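FAD:protein FMN transferase (Vibrio cholerae, PDB 6NXI) probably transfers the FMN moiety of FAD, with magnesium as cofactor, onto a threonine hydroxyl of a target flavoprotein. Local coordinates at residues I39-L42 with L43-N47. Residues are numbered along the deposited sequence; the frame is centred on the assembly and turned at random. Where two conformers were deposited one is given.
Sequences IDRL and LEEVN
Leu43 N donates to Ile39 O at 3.0 Å, the first of four successive i to i+4 bonds that run through Glu44 to Asp40, Glu45 to Arg41 and Val46 to Leu42 and make 39-47 one uninterrupted alpha-helical length of helix 32-50. The side chains above this backbone illustrate how an amphipathic helix divides its labour. On the inner side Ile39 and Leu43, one turn apart, lie side by side and point the same way, Ile39 CG2 meeting Leu43 CD1 at 3.9 Å. Leu43 CG stands anti to its carbonyl carbon (chi1 -70°), which lays the branch back along the preceding turn, over Ile39 O. Strands 7-14 and 17-24 and helix 157-171 receive this apolar pair, through Leu10, Ile21, Tyr168 and Val165 among others.

Arg41 and Glu45, one turn apart, are joined through water. Glu45 extends with CG anti to the backbone N (chi1 -178°), and its OE1 accepts from two waters. One, 2.6 Å from Glu45 OE1, in turn accepts from Arg41 NH2 in the plane of the guanidinium; the other, 2.7 Å from Glu45 OE1, also donates to Leu42 O, giving that carbonyl a second donor besides Val46 N. Arg41 NH1 and Glu45 OE2 stay 4.3 Å apart, too far for a salt bridge, while Arg41 NH2 pairs directly with Glu38. Glu44 forms a salt bridge with Arg54, and Asp40 turns to Tyr19.

Nearer the flavin, Asn47 ND2 bonds Leu43 O at 2.8 Å, from the opposite face of the carbonyl to Asn47 N, and also reaches Thr14. Held at both Leu43 O and Thr14, ND2 would limit rotation of the Asn47 amide, consistent with Leu43 O acting as a second-shell group that positions Asn47 beside FAD.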
loop_
_atom_site.group_PDB
_atom_site.type_symbol
_atom_site.label_atom_id
_atom_site.label_comp_id
_atom_site.label_asym_id
_atom_site.label_seq_id
_atom_site.Cartn_x
_atom_site.Cartn_y
_atom_site.Cartn_z
ATOM N N ILE A 39 -0.412 20.244 -2.567
ATOM C CA ILE A 39 -0.390 18.859 -2.040
ATOM C C ILE A 39 -1.827 18.399 -1.821
ATOM O O ILE A 39 -2.174 17.285 -2.204
ATOM C CB ILE A 39 0.436 18.798 -0.744
ATOM C CG1 ILE A 39 1.913 18.961 -1.099
ATOM C CG2 ILE A 39 0.129 17.502 0.003
ATOM C CD1 ILE A 39 2.758 19.300 0.109
ATOM N N ASP A 40 -2.662 19.218 -1.197
ATOM C CA ASP A 40 -4.086 18.857 -0.996
ATOM C C ASP A 40 -4.766 18.616 -2.353
ATOM O O ASP A 40 -5.552 17.686 -2.450
ATOM C CB ASP A 40 -4.795 19.876 -0.119
ATOM C CG ASP A 40 -4.369 19.765 1.334
ATOM O OD1 ASP A 40 -3.995 18.644 1.738
ATOM O OD2 ASP A 40 -4.454 20.785 2.039
ATOM N N ARG A 41 -4.516 19.437 -3.364
ATOM C CA ARG A 41 -5.153 19.253 -4.700
ATOM C C ARG A 41 -4.714 17.913 -5.312
ATOM O O ARG A 41 -5.587 17.178 -5.941
ATOM C CB ARG A 41 -4.787 20.428 -5.611
ATOM C CG ARG A 41 -5.631 20.500 -6.880
ATOM C CD ARG A 41 -5.026 21.375 -7.961
ATOM N NE ARG A 41 -3.812 20.788 -8.496
ATOM C CZ ARG A 41 -3.759 19.767 -9.340
ATOM N NH1 ARG A 41 -4.864 19.274 -9.870
ATOM N NH2 ARG A 41 -2.588 19.288 -9.704
ATOM N N LEU A 42 -3.417 17.586 -5.205
ATOM C CA LEU A 42 -2.868 16.353 -5.824
ATOM C C LEU A 42 -3.523 15.173 -5.110
ATOM O O LEU A 42 -3.838 14.217 -5.778
ATOM C CB LEU A 42 -1.342 16.355 -5.734
ATOM C CG LEU A 42 -0.643 17.338 -6.669
ATOM C CD1 LEU A 42 0.788 17.550 -6.235
ATOM C CD2 LEU A 42 -0.680 16.837 -8.103
ATOM N N LEU A 43 -3.604 15.219 -3.788
ATOM C CA LEU A 43 -4.152 14.048 -3.057
ATOM C C LEU A 43 -5.670 13.914 -3.291
ATOM O O LEU A 43 -6.170 12.766 -3.369
ATOM C CB LEU A 43 -3.765 14.155 -1.582
ATOM C CG LEU A 43 -2.290 13.945 -1.317
ATOM C CD1 LEU A 43 -1.985 14.207 0.155
ATOM C CD2 LEU A 43 -1.835 12.565 -1.735
ATOM N N GLU A 44 -6.395 15.020 -3.365
ATOM C CA GLU A 44 -7.831 15.000 -3.725
ATOM C C GLU A 44 -7.992 14.379 -5.104
ATOM O O GLU A 44 -8.875 13.582 -5.256
ATOM C CB GLU A 44 -8.432 16.396 -3.625
ATOM C CG GLU A 44 -8.794 16.696 -2.189
ATOM C CD GLU A 44 -9.875 15.747 -1.719
ATOM O OE1 GLU A 44 -9.587 14.847 -0.901
ATOM O OE2 GLU A 44 -11.015 15.874 -2.233
ATOM N N GLU A 45 -7.121 14.711 -6.058
ATOM C CA GLU A 45 -7.149 14.049 -7.387
ATOM C C GLU A 45 -6.957 12.529 -7.241
ATOM O O GLU A 45 -7.597 11.773 -7.939
ATOM C CB GLU A 45 -6.107 14.684 -8.297
ATOM C CG GLU A 45 -6.079 14.111 -9.709
ATOM C CD GLU A 45 -5.127 14.903 -10.596
ATOM O OE1 GLU A 45 -3.942 15.056 -10.212
ATOM O OE2 GLU A 45 -5.606 15.421 -11.656
ATOM N N VAL A 46 -5.991 12.083 -6.433
ATOM C CA VAL A 46 -5.786 10.619 -6.287
ATOM C C VAL A 46 -7.099 10.004 -5.797
ATOM O O VAL A 46 -7.455 8.889 -6.236
ATOM C CB VAL A 46 -4.634 10.327 -5.324
ATOM C CG1 VAL A 46 -4.558 8.854 -5.038
ATOM C CG2 VAL A 46 -3.274 10.815 -5.832
ATOM N N ASN A 47 -7.728 10.663 -4.837
ATOM C CA ASN A 47 -9.005 10.154 -4.261
ATOM C C ASN A 47 -10.109 10.164 -5.331
ATOM O O ASN A 47 -10.849 9.180 -5.472
ATOM C CB ASN A 47 -9.412 10.943 -3.029
ATOM C CG ASN A 47 -8.648 10.557 -1.780
ATOM O OD1 ASN A 47 -9.044 9.585 -1.121
ATOM N ND2 ASN A 47 -7.556 11.252 -1.502
HETATM O O HOH W 1 -2.640 17.012 -11.224
HETATM O O HOH W 2 -2.709 13.457 -8.431
#